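Local atomic coordinates of pectate lyase (Pectobacterium carotovorum, PDB entry 4U49), a protein that cleaves polygalacturonate, and probably also highly methylated pectins, by calcium-dependent beta-elimination, as a secreted polysaccharide lyase of family 3. Residues A[224-232]-A[244-254]. Residues are numbered along the deposited sequence; the frame is centred on the assembly and turned at random.
Sequences KPDKVLQQN and FTLTGQHGKLW
F244 meets V228 with the edge of its ring, CZ to CG1 at 4.2 Å, and L246 adds its CD2 methyl beside both branches of the valine. Splayed from CB, the two methyls let one compact residue serve different neighbours: with chi1 at -177°, CG1 takes the F244 edge and CG2 the H250 ring, 3.6 Å from ND1. The other ring nitrogen of H250 is tied back across the turn, NE2 to T247 O, which helps fix the imidazole's rotation. At G251 the backbone passes so close to D226 O that a CB would clash, hence glycine; its CA makes a CH...O contact there. K252 N donates to D226 O at 2.8 Å, and a water held by that same oxygen accepts from K252 NZ, whose bent chain runs alongside P225. K252 O in turn receives V228 N, and L253 O receives L229 N at 2.9 Å, while the L253 methyl CD1 touches both V228 CB and L229 CD1. W254 ends the run: L229 CB lies at its indole edge, and NE1 donates to Q231 OE1 at 2.9 Å, approaching from above the amide plane. An amide suits this buried place, its oxygen accepting from W254 and T238 while its NH2 bonds S236 and the N268 carbonyl. Such in-register, parallel pairing of successive coils, with apolar side chains stacked inward, characterises the parallel beta-helix of pectate lyases; D226 lies beside N216 of the calcium site, ion-free in this chain.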
loop_
_atom_site.group_PDB
_atom_site.type_symbol
_atom_site.label_atom_id
_atom_site.label_comp_id
_atom_site.label_asym_id
_atom_site.label_seq_id
_atom_site.Cartn_x
_atom_site.Cartn_y
_atom_site.Cartn_z
ATOM N N LYS A 224 -4.994 11.834 -16.452
ATOM C CA LYS A 224 -3.676 11.836 -15.831
ATOM C C LYS A 224 -3.161 10.414 -15.619
ATOM O O LYS A 224 -3.952 9.488 -15.439
ATOM C CB LYS A 224 -3.719 12.585 -14.497
ATOM N N PRO A 225 -1.830 10.237 -15.662
ATOM C CA PRO A 225 -1.211 8.938 -15.375
ATOM C C PRO A 225 -1.600 8.417 -13.995
ATOM O O PRO A 225 -1.650 9.194 -13.039
ATOM C CB PRO A 225 0.288 9.244 -15.443
ATOM C CG PRO A 225 0.385 10.404 -16.366
ATOM C CD PRO A 225 -0.834 11.236 -16.089
ATOM N N ASP A 226 -1.883 7.122 -13.902
ATOM C CA ASP A 226 -2.294 6.519 -12.640
ATOM C C ASP A 226 -1.162 6.550 -11.621
ATOM O O ASP A 226 0.000 6.327 -11.959
ATOM C CB ASP A 226 -2.767 5.081 -12.862
ATOM C CG ASP A 226 -4.028 5.004 -13.701
ATOM O OD1 ASP A 226 -4.180 4.027 -14.465
ATOM O OD2 ASP A 226 -4.866 5.925 -13.598
ATOM N N LYS A 227 -1.506 6.841 -10.371
ATOM C CA LYS A 227 -0.511 6.890 -9.309
ATOM C C LYS A 227 -1.116 6.433 -7.986
ATOM O O LYS A 227 -2.268 6.735 -7.674
ATOM C CB LYS A 227 0.072 8.299 -9.177
ATOM C CG LYS A 227 -0.924 9.346 -8.721
ATOM C CD LYS A 227 -0.734 10.659 -9.455
ATOM C CE LYS A 227 -1.543 11.767 -8.797
ATOM N NZ LYS A 227 -2.968 11.369 -8.583
ATOM N N VAL A 228 -0.329 5.697 -7.212
ATOM C CA VAL A 228 -0.820 5.103 -5.977
ATOM C C VAL A 228 -0.676 6.049 -4.791
ATOM O O VAL A 228 -1.621 6.250 -4.027
ATOM C CB VAL A 228 -0.070 3.799 -5.659
ATOM C CG1 VAL A 228 -0.642 3.148 -4.407
ATOM C CG2 VAL A 228 -0.131 2.852 -6.847
ATOM N N LEU A 229 0.512 6.624 -4.645
ATOM C CA LEU A 229 0.846 7.420 -3.467
ATOM C C LEU A 229 1.113 8.871 -3.838
ATOM O O LEU A 229 1.681 9.153 -4.875
ATOM C CB LEU A 229 2.064 6.844 -2.765
ATOM C CG LEU A 229 1.904 5.417 -2.268
ATOM C CD1 LEU A 229 3.181 4.912 -1.625
ATOM C CD2 LEU A 229 0.733 5.315 -1.298
ATOM N N GLN A 230 0.708 9.801 -2.995
ATOM C CA GLN A 230 0.767 11.194 -3.362
ATOM C C GLN A 230 1.317 11.889 -2.127
ATOM O O GLN A 230 0.958 11.531 -0.996
ATOM C CB GLN A 230 -0.648 11.553 -3.823
ATOM C CG GLN A 230 -1.024 12.789 -4.584
ATOM C CD GLN A 230 0.073 13.438 -5.359
ATOM O OE1 GLN A 230 0.683 12.825 -6.279
ATOM N NE2 GLN A 230 0.135 14.769 -5.195
ATOM N N GLN A 231 2.266 12.797 -2.348
ATOM C CA GLN A 231 3.072 13.355 -1.259
ATOM C C GLN A 231 3.633 14.729 -1.630
ATOM O O GLN A 231 4.762 14.848 -2.114
ATOM C CB GLN A 231 4.235 12.419 -0.900
ATOM C CG GLN A 231 5.000 12.797 0.363
ATOM C CD GLN A 231 6.115 11.807 0.710
ATOM O OE1 GLN A 231 5.974 10.604 0.496
ATOM N NE2 GLN A 231 7.233 12.318 1.237
ATOM N N ASN A 232 2.841 15.768 -1.412
ATOM C CA ASN A 232 3.196 17.100 -1.875
ATOM C C ASN A 232 3.992 17.897 -0.852
ATOM O O ASN A 232 4.749 18.798 -1.216
ATOM C CB ASN A 232 1.927 17.851 -2.267
ATOM C CG ASN A 232 1.436 17.472 -3.653
ATOM O OD1 ASN A 232 0.301 17.025 -3.823
ATOM N ND2 ASN A 232 2.303 17.633 -4.653
ATOM N N PHE A 244 2.818 -4.638 1.585
ATOM C CA PHE A 244 1.763 -3.941 0.851
ATOM C C PHE A 244 1.801 -4.377 -0.608
ATOM O O PHE A 244 2.865 -4.397 -1.223
ATOM C CB PHE A 244 1.947 -2.425 0.995
ATOM C CG PHE A 244 1.094 -1.601 0.071
ATOM C CD1 PHE A 244 -0.274 -1.502 0.263
ATOM C CD2 PHE A 244 1.672 -0.887 -0.967
ATOM C CE1 PHE A 244 -1.053 -0.727 -0.583
ATOM C CE2 PHE A 244 0.898 -0.114 -1.815
ATOM C CZ PHE A 244 -0.463 -0.031 -1.622
ATOM N N THR A 245 0.648 -4.756 -1.152
ATOM C CA THR A 245 0.612 -5.403 -2.463
ATOM C C THR A 245 -0.255 -4.671 -3.484
ATOM O O THR A 245 -1.420 -4.365 -3.228
ATOM C CB THR A 245 0.109 -6.861 -2.348
ATOM O OG1 THR A 245 1.025 -7.624 -1.552
ATOM C CG2 THR A 245 -0.011 -7.508 -3.727
ATOM N N LEU A 246 0.330 -4.402 -4.647
ATOM C CA LEU A 246 -0.399 -3.828 -5.771
ATOM C C LEU A 246 -0.846 -4.936 -6.716
ATOM O O LEU A 246 -0.057 -5.807 -7.074
ATOM C CB LEU A 246 0.470 -2.819 -6.527
ATOM C CG LEU A 246 0.959 -1.575 -5.781
ATOM C CD1 LEU A 246 1.803 -0.706 -6.708
ATOM C CD2 LEU A 246 -0.212 -0.780 -5.232
ATOM N N THR A 247 -2.112 -4.905 -7.116
ATOM C CA THR A 247 -2.610 -5.865 -8.092
ATOM C C THR A 247 -3.319 -5.145 -9.235
ATOM O O THR A 247 -3.770 -4.007 -9.086
ATOM C CB THR A 247 -3.564 -6.894 -7.449
ATOM O OG1 THR A 247 -3.972 -7.850 -8.436
ATOM C CG2 THR A 247 -4.791 -6.211 -6.876
ATOM N N GLY A 248 -3.407 -5.813 -10.380
ATOM C CA GLY A 248 -3.986 -5.215 -11.567
ATOM C C GLY A 248 -2.943 -4.486 -12.394
ATOM O O GLY A 248 -1.785 -4.901 -12.460
ATOM N N GLN A 249 -3.354 -3.391 -13.021
ATOM C CA GLN A 249 -2.460 -2.623 -13.878
ATOM C C GLN A 249 -2.290 -1.211 -13.326
ATOM O O GLN A 249 -3.255 -0.453 -13.220
ATOM C CB GLN A 249 -2.990 -2.589 -15.313
ATOM C CG GLN A 249 -3.077 -3.957 -15.987
ATOM C CD GLN A 249 -4.239 -4.794 -15.479
ATOM O OE1 GLN A 249 -5.320 -4.272 -15.205
ATOM N NE2 GLN A 249 -4.015 -6.096 -15.337
ATOM N N HIS A 250 -1.055 -0.871 -12.969
ATOM C CA HIS A 250 -0.761 0.394 -12.301
ATOM C C HIS A 250 0.096 1.333 -13.146
ATOM O O HIS A 250 0.707 0.921 -14.132
ATOM C CB HIS A 250 -0.058 0.127 -10.966
ATOM C CG HIS A 250 -0.957 -0.446 -9.917
ATOM N ND1 HIS A 250 -1.546 0.330 -8.942
ATOM C CD2 HIS A 250 -1.374 -1.715 -9.693
ATOM C CE1 HIS A 250 -2.286 -0.437 -8.162
ATOM N NE2 HIS A 250 -2.200 -1.682 -8.596
ATOM N N GLY A 251 0.139 2.597 -12.739
ATOM C CA GLY A 251 0.977 3.586 -13.390
ATOM C C GLY A 251 2.280 3.766 -12.636
ATOM O O GLY A 251 3.276 3.114 -12.937
ATOM N N LYS A 252 2.265 4.657 -11.650
ATOM C CA LYS A 252 3.418 4.885 -10.786
ATOM C C LYS A 252 3.042 4.608 -9.342
ATOM O O LYS A 252 1.914 4.874 -8.931
ATOM C CB LYS A 252 3.920 6.323 -10.912
ATOM C CG LYS A 252 4.475 6.693 -12.274
ATOM C CD LYS A 252 5.002 8.122 -12.277
ATOM C CE LYS A 252 3.874 9.136 -12.187
ATOM N NZ LYS A 252 3.134 9.247 -13.477
ATOM N N LEU A 253 3.978 4.079 -8.563
ATOM C CA LEU A 253 3.737 3.941 -7.136
ATOM C C LEU A 253 3.862 5.304 -6.466
ATOM O O LEU A 253 3.022 5.687 -5.653
ATOM C CB LEU A 253 4.709 2.949 -6.494
ATOM C CG LEU A 253 4.596 2.835 -4.968
ATOM C CD1 LEU A 253 3.321 2.104 -4.563
ATOM C CD2 LEU A 253 5.813 2.155 -4.370
ATOM N N TRP A 254 4.903 6.043 -6.839
ATOM C CA TRP A 254 5.294 7.235 -6.101
ATOM C C TRP A 254 6.232 8.111 -6.930
ATOM O O TRP A 254 7.218 7.628 -7.486
ATOM C CB TRP A 254 5.960 6.817 -4.786
ATOM C CG TRP A 254 6.246 7.917 -3.810
ATOM C CD1 TRP A 254 5.446 8.329 -2.783
ATOM C CD2 TRP A 254 7.431 8.715 -3.741
ATOM N NE1 TRP A 254 6.054 9.346 -2.089
ATOM C CE2 TRP A 254 7.274 9.602 -2.658
ATOM C CE3 TRP A 254 8.607 8.772 -4.495
ATOM C CZ2 TRP A 254 8.251 10.533 -2.308
ATOM C CZ3 TRP A 254 9.573 9.698 -4.148
ATOM C CH2 TRP A 254 9.389 10.565 -3.064
HETATM O O HOH W 1 1.890 6.841 -13.873
#